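Local coordinates for protein putative ATP binding component of ABC-transporter (Escherichia coli, PDB 2R5O) that probably serves as the carbohydrate-binding, immunoglobulin-like C-terminal domain of an ABC transporter ATPase that recognises O antigen polysaccharide for export, at residues F84-L96 and D138-P150. Numbering follows the deposited sequence.
Sequences FDCVVPGILIKTL and DYLLSFGISAGNP
Val88, Gly90, Leu92 and Lys94 pair with Ser146, Gly144, Ser142 and Leu140, each pair exchanging two backbone hydrogen bonds, between strands running at 158°. Bond quality varies along the pairing. The straightest is Leu140 N to Lys94 O (2.8 Å, 174° at the hydrogen), whereas Ser146 N reaches Val88 O at 3.1 Å from 48° above the carbonyl plane. That carbonyl has a second donor, a water at 2.8 Å from Val88 O that also hydrogen-bonds Ser146 OG. At one end, Gly148 N bonds to Cys86 O; at the other, a water donates to Asp138 O and accepts from Leu96 N. Ser142 OG lies against Leu92 CB but is hydrogen-bonded to Asp162 N on the neighbouring strand 153-169. The opposite face is apolar. With CG2 anti to its carbonyl carbon, Ile91 sets this methyl 3.6 Å from Phe143 CD1, the two side chains lying side by side. Leu141, its CG anti to the backbone N, brings CD1 to 4.0 Å from Ile93 CG1. Strands 100-105 and 116-118 bond to the other edge of 84-95, making this antiparallel pair a central part of one sheet in the immunoglobulin-like fold.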
ATOM      1  N   PHE A  84     -15.067  26.569 -16.824  1.00 18.02           N
ATOM      2  CA  PHE A  84     -15.469  25.867 -15.615  1.00 18.41           C
ATOM      3  C   PHE A  84     -14.806  26.552 -14.420  1.00 18.35           C
ATOM      4  O   PHE A  84     -13.614  26.877 -14.470  1.00 19.20           O
ATOM      5  CB  PHE A  84     -15.006  24.408 -15.644  1.00 18.23           C
ATOM      6  CG  PHE A  84     -15.655  23.555 -16.711  1.00 18.10           C
ATOM      7  CD1 PHE A  84     -16.881  22.946 -16.483  1.00 17.56           C
ATOM      8  CD2 PHE A  84     -15.006  23.309 -17.914  1.00 17.95           C
ATOM      9  CE1 PHE A  84     -17.462  22.118 -17.447  1.00 18.74           C
ATOM     10  CE2 PHE A  84     -15.584  22.504 -18.879  1.00 17.03           C
ATOM     11  CZ  PHE A  84     -16.805  21.917 -18.652  1.00 17.61           C
ATOM     12  N   ASP A  85     -15.549  26.702 -13.328  1.00 17.97           N
ATOM     13  CA  ASP A  85     -15.003  27.298 -12.097  1.00 18.35           C
ATOM     14  C   ASP A  85     -14.102  26.368 -11.274  1.00 17.73           C
ATOM     15  O   ASP A  85     -13.206  26.838 -10.567  1.00 17.13           O
ATOM     16  CB  ASP A  85     -16.133  27.811 -11.199  1.00 19.20           C
ATOM     17  CG  ASP A  85     -16.933  28.932 -11.838  1.00 22.28           C
ATOM     18  OD1 ASP A  85     -16.370  29.713 -12.640  1.00 24.59           O
ATOM     19  OD2 ASP A  85     -18.137  29.039 -11.514  1.00 27.00           O
ATOM     20  N   CYS A  86     -14.345  25.054 -11.345  1.00 16.94           N
ATOM     21  CA  CYS A  86     -13.657  24.096 -10.492  1.00 17.34           C
ATOM     22  C   CYS A  86     -13.499  22.741 -11.175  1.00 16.78           C
ATOM     23  O   CYS A  86     -14.417  21.923 -11.173  1.00 18.94           O
ATOM     24  CB  CYS A  86     -14.399  23.935  -9.163  1.00 16.63           C
ATOM     25  SG  CYS A  86     -13.609  22.823  -7.960  1.00 19.65           S
ATOM     26  N   VAL A  87     -12.350  22.518 -11.792  1.00 15.58           N
ATOM     27  CA  VAL A  87     -12.101  21.264 -12.507  1.00 14.89           C
ATOM     28  C   VAL A  87     -11.257  20.375 -11.596  1.00 14.37           C
ATOM     29  O   VAL A  87     -10.391  20.859 -10.855  1.00 14.82           O
ATOM     30  CB  VAL A  87     -11.469  21.450 -13.896  1.00 15.22           C
ATOM     31  CG1 VAL A  87     -12.350  22.386 -14.729  1.00 15.19           C
ATOM     32  CG2 VAL A  87     -10.048  22.035 -13.828  1.00 16.11           C
ATOM     33  N   VAL A  88     -11.506  19.075 -11.678  1.00 13.94           N
ATOM     34  CA  VAL A  88     -10.978  18.127 -10.728  1.00 13.99           C
ATOM     35  C   VAL A  88     -10.487  16.905 -11.496  1.00 13.51           C
ATOM     36  O   VAL A  88     -11.256  16.011 -11.850  1.00 14.13           O
ATOM     37  CB  VAL A  88     -12.074  17.712  -9.740  1.00 14.23           C
ATOM     38  CG1 VAL A  88     -11.551  16.693  -8.754  1.00 14.46           C
ATOM     39  CG2 VAL A  88     -12.596  18.950  -8.979  1.00 15.93           C
ATOM     40  N   PRO A  89      -9.185  16.875 -11.804  1.00 13.46           N
ATOM     41  CA  PRO A  89      -8.577  15.682 -12.376  1.00 13.76           C
ATOM     42  C   PRO A  89      -8.434  14.596 -11.331  1.00 13.26           C
ATOM     43  O   PRO A  89      -8.298  14.898 -10.149  1.00 13.48           O
ATOM     44  CB  PRO A  89      -7.210  16.158 -12.839  1.00 14.03           C
ATOM     45  CG  PRO A  89      -6.929  17.329 -11.989  1.00 16.25           C
ATOM     46  CD  PRO A  89      -8.232  17.989 -11.683  1.00 13.72           C
ATOM     47  N   GLY A  90      -8.395  13.343 -11.755  1.00 13.70           N
ATOM     48  CA  GLY A  90      -8.226  12.247 -10.833  1.00 13.77           C
ATOM     49  C   GLY A  90      -7.587  11.042 -11.461  1.00 13.21           C
ATOM     50  O   GLY A  90      -7.526  10.913 -12.686  1.00 13.83           O
ATOM     51  N   ILE A  91      -7.187  10.122 -10.597  1.00 13.18           N
ATOM     52  CA  ILE A  91      -6.599   8.856 -11.001  1.00 14.10           C
ATOM     53  C   ILE A  91      -7.199   7.702 -10.186  1.00 14.10           C
ATOM     54  O   ILE A  91      -7.611   7.886  -9.021  1.00 14.43           O
ATOM     55  CB  ILE A  91      -5.077   8.857 -10.795  1.00 14.87           C
ATOM     56  CG1 ILE A  91      -4.671   9.239  -9.364  1.00 14.96           C
ATOM     57  CG2 ILE A  91      -4.404   9.721 -11.838  1.00 16.80           C
ATOM     58  CD1 ILE A  91      -3.193   8.931  -9.127  1.00 16.92           C
ATOM     59  N   LEU A  92      -7.182   6.509 -10.787  1.00 14.35           N
ATOM     60  CA  LEU A  92      -7.538   5.244 -10.145  1.00 14.33           C
ATOM     61  C   LEU A  92      -6.467   4.224 -10.537  1.00 13.72           C
ATOM     62  O   LEU A  92      -6.025   4.207 -11.662  1.00 14.22           O
ATOM     63  CB  LEU A  92      -8.900   4.718 -10.598  1.00 14.78           C
ATOM     64  CG  LEU A  92     -10.093   5.670 -10.549  1.00 15.81           C
ATOM     65  CD1 LEU A  92     -11.284   5.013 -11.293  1.00 17.08           C
ATOM     66  CD2 LEU A  92     -10.485   6.001  -9.133  1.00 16.48           C
ATOM     67  N   ILE A  93      -6.099   3.356  -9.589  1.00 13.95           N
ATOM     68  CA  ILE A  93      -5.179   2.255  -9.819  1.00 14.44           C
ATOM     69  C   ILE A  93      -5.841   0.998  -9.269  1.00 14.21           C
ATOM     70  O   ILE A  93      -6.276   0.972  -8.114  1.00 14.60           O
ATOM     71  CB  ILE A  93      -3.811   2.500  -9.163  1.00 15.14           C
ATOM     72  CG1 ILE A  93      -3.173   3.806  -9.680  1.00 16.17           C
ATOM     73  CG2 ILE A  93      -2.891   1.306  -9.404  1.00 15.55           C
ATOM     74  CD1 ILE A  93      -1.879   4.188  -8.975  1.00 16.98           C
ATOM     75  N   LYS A  94      -5.866  -0.040 -10.099  1.00 14.67           N
ATOM     76  CA  LYS A  94      -6.544  -1.290  -9.777  1.00 15.45           C
ATOM     77  C   LYS A  94      -5.665  -2.463 -10.190  1.00 15.77           C
ATOM     78  O   LYS A  94      -4.787  -2.336 -11.045  1.00 15.68           O
ATOM     79  CB  LYS A  94      -7.899  -1.372 -10.493  1.00 16.13           C
ATOM     80  CG  LYS A  94      -8.807  -0.177 -10.195  1.00 17.44           C
ATOM     81  CD  LYS A  94     -10.201  -0.207 -10.864  1.00 20.23           C
ATOM     82  CE  LYS A  94     -11.123  -1.183 -10.199  1.00 21.25           C
ATOM     83  NZ  LYS A  94     -12.502  -0.999 -10.745  1.00 20.00           N
ATOM     84  N   THR A  95      -5.886  -3.616  -9.568  1.00 15.90           N
ATOM     85  CA  THR A  95      -5.263  -4.851 -10.046  1.00 17.29           C
ATOM     86  C   THR A  95      -6.017  -5.335 -11.282  1.00 18.39           C
ATOM     87  O   THR A  95      -7.107  -4.865 -11.598  1.00 18.21           O
ATOM     88  CB  THR A  95      -5.331  -5.992  -9.014  1.00 16.82           C
ATOM     89  OG1 THR A  95      -6.693  -6.370  -8.832  1.00 17.90           O
ATOM     90  CG2 THR A  95      -4.657  -5.610  -7.683  1.00 17.32           C
ATOM     91  N   LEU A  96      -5.473  -6.352 -11.949  1.00 19.41           N
ATOM     92  CA  LEU A  96      -6.155  -6.982 -13.100  1.00 20.12           C
ATOM     93  C   LEU A  96      -7.467  -7.636 -12.739  1.00 21.40           C
ATOM     94  O   LEU A  96      -8.367  -7.637 -13.563  1.00 22.22           O
ATOM     95  CB  LEU A  96      -5.246  -8.001 -13.792  0.65 20.16           C
ATOM     96  CG  LEU A  96      -3.910  -7.456 -14.308  0.65 18.90           C
ATOM     97  CD1 LEU A  96      -3.145  -8.601 -14.961  0.65 21.04           C
ATOM     98  CD2 LEU A  96      -4.142  -6.322 -15.317  0.65 21.33           C
ATOM     99  N   ASP A 138       1.178  -6.465 -12.787  1.00 15.87           N
ATOM    100  CA  ASP A 138       0.539  -5.550 -13.740  1.00 16.44           C
ATOM    101  C   ASP A 138      -0.672  -4.894 -13.069  1.00 15.48           C
ATOM    102  O   ASP A 138      -1.419  -5.560 -12.319  1.00 17.21           O
ATOM    103  CB  ASP A 138       0.063  -6.323 -14.977  1.00 17.00           C
ATOM    104  CG  ASP A 138       1.199  -6.768 -15.887  1.00 18.87           C
ATOM    105  OD1 ASP A 138       2.337  -6.310 -15.718  1.00 20.41           O
ATOM    106  OD2 ASP A 138       0.923  -7.597 -16.785  1.00 24.50           O
ATOM    107  N   TYR A 139      -0.874  -3.617 -13.355  1.00 14.83           N
ATOM    108  CA  TYR A 139      -1.938  -2.839 -12.749  1.00 14.69           C
ATOM    109  C   TYR A 139      -2.585  -1.984 -13.840  1.00 15.09           C
ATOM    110  O   TYR A 139      -2.001  -1.706 -14.893  1.00 14.98           O
ATOM    111  CB  TYR A 139      -1.357  -1.977 -11.620  1.00 15.65           C
ATOM    112  CG  TYR A 139      -0.655  -2.818 -10.569  1.00 15.67           C
ATOM    113  CD1 TYR A 139      -1.356  -3.419  -9.540  1.00 15.47           C
ATOM    114  CD2 TYR A 139       0.705  -3.075 -10.658  1.00 15.10           C
ATOM    115  CE1 TYR A 139      -0.747  -4.200  -8.607  1.00 15.61           C
ATOM    116  CE2 TYR A 139       1.351  -3.855  -9.720  1.00 15.33           C
ATOM    117  CZ  TYR A 139       0.608  -4.430  -8.687  1.00 14.86           C
ATOM    118  OH  TYR A 139       1.203  -5.220  -7.737  1.00 15.39           O
ATOM    119  N   LEU A 140      -3.796  -1.536 -13.549  1.00 14.57           N
ATOM    120  CA  LEU A 140      -4.592  -0.743 -14.452  1.00 14.27           C
ATOM    121  C   LEU A 140      -4.766   0.655 -13.928  1.00 13.68           C
ATOM    122  O   LEU A 140      -5.225   0.850 -12.781  1.00 14.20           O
ATOM    123  CB  LEU A 140      -5.970  -1.363 -14.648  1.00 14.60           C
ATOM    124  CG  LEU A 140      -5.999  -2.813 -15.141  1.00 15.93           C
ATOM    125  CD1 LEU A 140      -7.397  -3.361 -15.196  1.00 17.34           C
ATOM    126  CD2 LEU A 140      -5.313  -2.937 -16.501  1.00 17.47           C
ATOM    127  N   LEU A 141      -4.403   1.634 -14.748  1.00 13.60           N
ATOM    128  CA  LEU A 141      -4.491   3.053 -14.407  1.00 13.51           C
ATOM    129  C   LEU A 141      -5.620   3.701 -15.189  1.00 13.27           C
ATOM    130  O   LEU A 141      -5.812   3.436 -16.378  1.00 14.07           O
ATOM    131  CB  LEU A 141      -3.161   3.747 -14.746  1.00 13.62           C
ATOM    132  CG  LEU A 141      -3.077   5.266 -14.598  1.00 14.41           C
ATOM    133  CD1 LEU A 141      -3.222   5.712 -13.168  1.00 14.64           C
ATOM    134  CD2 LEU A 141      -1.759   5.758 -15.202  1.00 14.84           C
ATOM    135  N   SER A 142      -6.339   4.586 -14.507  1.00 13.49           N
ATOM    136  CA  SER A 142      -7.355   5.473 -15.094  1.00 13.64           C
ATOM    137  C   SER A 142      -6.990   6.932 -14.853  1.00 13.55           C
ATOM    138  O   SER A 142      -6.516   7.272 -13.777  1.00 14.01           O
ATOM    139  CB  SER A 142      -8.708   5.251 -14.385  1.00 14.54           C
ATOM    140  OG  SER A 142      -9.111   3.894 -14.422  1.00 14.23           O
ATOM    141  N   PHE A 143      -7.250   7.780 -15.856  1.00 13.21           N
ATOM    142  CA  PHE A 143      -7.193   9.217 -15.710  1.00 13.52           C
ATOM    143  C   PHE A 143      -8.596   9.755 -15.971  1.00 14.03           C
ATOM    144  O   PHE A 143      -9.239   9.317 -16.943  1.00 14.72           O
ATOM    145  CB  PHE A 143      -6.263   9.868 -16.720  1.00 14.17           C
ATOM    146  CG  PHE A 143      -4.784   9.777 -16.430  1.00 13.44           C
ATOM    147  CD1 PHE A 143      -4.240  10.403 -15.350  1.00 14.53           C
ATOM    148  CD2 PHE A 143      -3.936   9.132 -17.308  1.00 13.65           C
ATOM    149  CE1 PHE A 143      -2.891  10.435 -15.159  1.00 15.40           C
ATOM    150  CE2 PHE A 143      -2.571   9.116 -17.102  1.00 14.32           C
ATOM    151  CZ  PHE A 143      -2.047   9.777 -16.017  1.00 14.26           C
ATOM    152  N   GLY A 144      -9.062  10.706 -15.175  1.00 13.34           N
ATOM    153  CA  GLY A 144     -10.358  11.327 -15.372  1.00 13.68           C
ATOM    154  C   GLY A 144     -10.315  12.815 -15.143  1.00 13.56           C
ATOM    155  O   GLY A 144      -9.448  13.315 -14.427  1.00 13.37           O
ATOM    156  N   ILE A 145     -11.264  13.535 -15.751  1.00 14.03           N
ATOM    157  CA  ILE A 145     -11.473  14.973 -15.500  1.00 14.15           C
ATOM    158  C   ILE A 145     -12.974  15.190 -15.269  1.00 14.18           C
ATOM    159  O   ILE A 145     -13.803  14.719 -16.052  1.00 14.02           O
ATOM    160  CB  ILE A 145     -10.874  15.870 -16.647  1.00 16.31           C
ATOM    161  CG1 ILE A 145     -10.981  17.360 -16.330  1.00 15.42           C
ATOM    162  CG2 ILE A 145     -11.472  15.566 -17.965  1.00 16.35           C
ATOM    163  CD1 ILE A 145     -10.024  17.827 -15.258  1.00 16.35           C
ATOM    164  N   SER A 146     -13.291  15.901 -14.190  1.00 14.63           N
ATOM    165  CA  SER A 146     -14.643  16.235 -13.788  1.00 14.43           C
ATOM    166  C   SER A 146     -14.697  17.686 -13.405  1.00 14.78           C
ATOM    167  O   SER A 146     -13.668  18.345 -13.328  1.00 14.60           O
ATOM    168  CB  SER A 146     -15.065  15.339 -12.620  1.00 15.35           C
ATOM    169  OG  SER A 146     -14.875  13.957 -12.933  1.00 15.45           O
ATOM    170  N   ALA A 147     -15.895  18.204 -13.190  1.00 14.89           N
ATOM    171  CA  ALA A 147     -16.044  19.599 -12.779  1.00 14.83           C
ATOM    172  C   ALA A 147     -17.206  19.768 -11.821  1.00 15.33           C
ATOM    173  O   ALA A 147     -18.232  19.118 -11.953  1.00 16.73           O
ATOM    174  CB  ALA A 147     -16.249  20.492 -13.976  1.00 15.86           C
ATOM    175  N   GLY A 148     -17.040  20.675 -10.865  1.00 16.08           N
ATOM    176  CA  GLY A 148     -18.116  21.050  -9.947  1.00 17.39           C
ATOM    177  C   GLY A 148     -17.654  21.117  -8.502  1.00 19.08           C
ATOM    178  O   GLY A 148     -16.543  21.567  -8.222  1.00 21.27           O
ATOM    179  N   ASN A 149     -18.532  20.708  -7.591  1.00 19.25           N
ATOM    180  CA  ASN A 149     -18.228  20.623  -6.158  1.00 20.81           C
ATOM    181  C   ASN A 149     -17.866  19.177  -5.836  1.00 20.72           C
ATOM    182  O   ASN A 149     -18.716  18.301  -5.916  1.00 20.08           O
ATOM    183  CB  ASN A 149     -19.463  21.054  -5.347  0.65 21.37           C
ATOM    184  CG  ASN A 149     -19.973  22.452  -5.725  0.65 24.10           C
ATOM    185  OD1 ASN A 149     -21.183  22.667  -5.880  0.65 27.67           O
ATOM    186  ND2 ASN A 149     -19.053  23.402  -5.871  0.65 27.26           N
ATOM    187  N   PRO A 150     -16.589  18.890  -5.526  1.00 22.67           N
ATOM    188  CA  PRO A 150     -16.139  17.468  -5.458  1.00 22.79           C
ATOM    189  C   PRO A 150     -16.900  16.523  -4.496  1.00 22.69           C
ATOM    190  O   PRO A 150     -17.058  15.323  -4.753  1.00 24.02           O
ATOM    191  CB  PRO A 150     -14.651  17.571  -5.110  1.00 23.51           C
ATOM    192  CG  PRO A 150     -14.348  19.044  -4.903  1.00 24.24           C
ATOM    193  CD  PRO A 150     -15.503  19.862  -5.323  1.00 23.49           C
TER
HETATM  194  O   HOH W   1     -12.209  13.421 -12.278  1.00 19.25           O
HETATM  195  O   HOH W   2      -2.861  -7.150 -10.831  1.00 23.50           O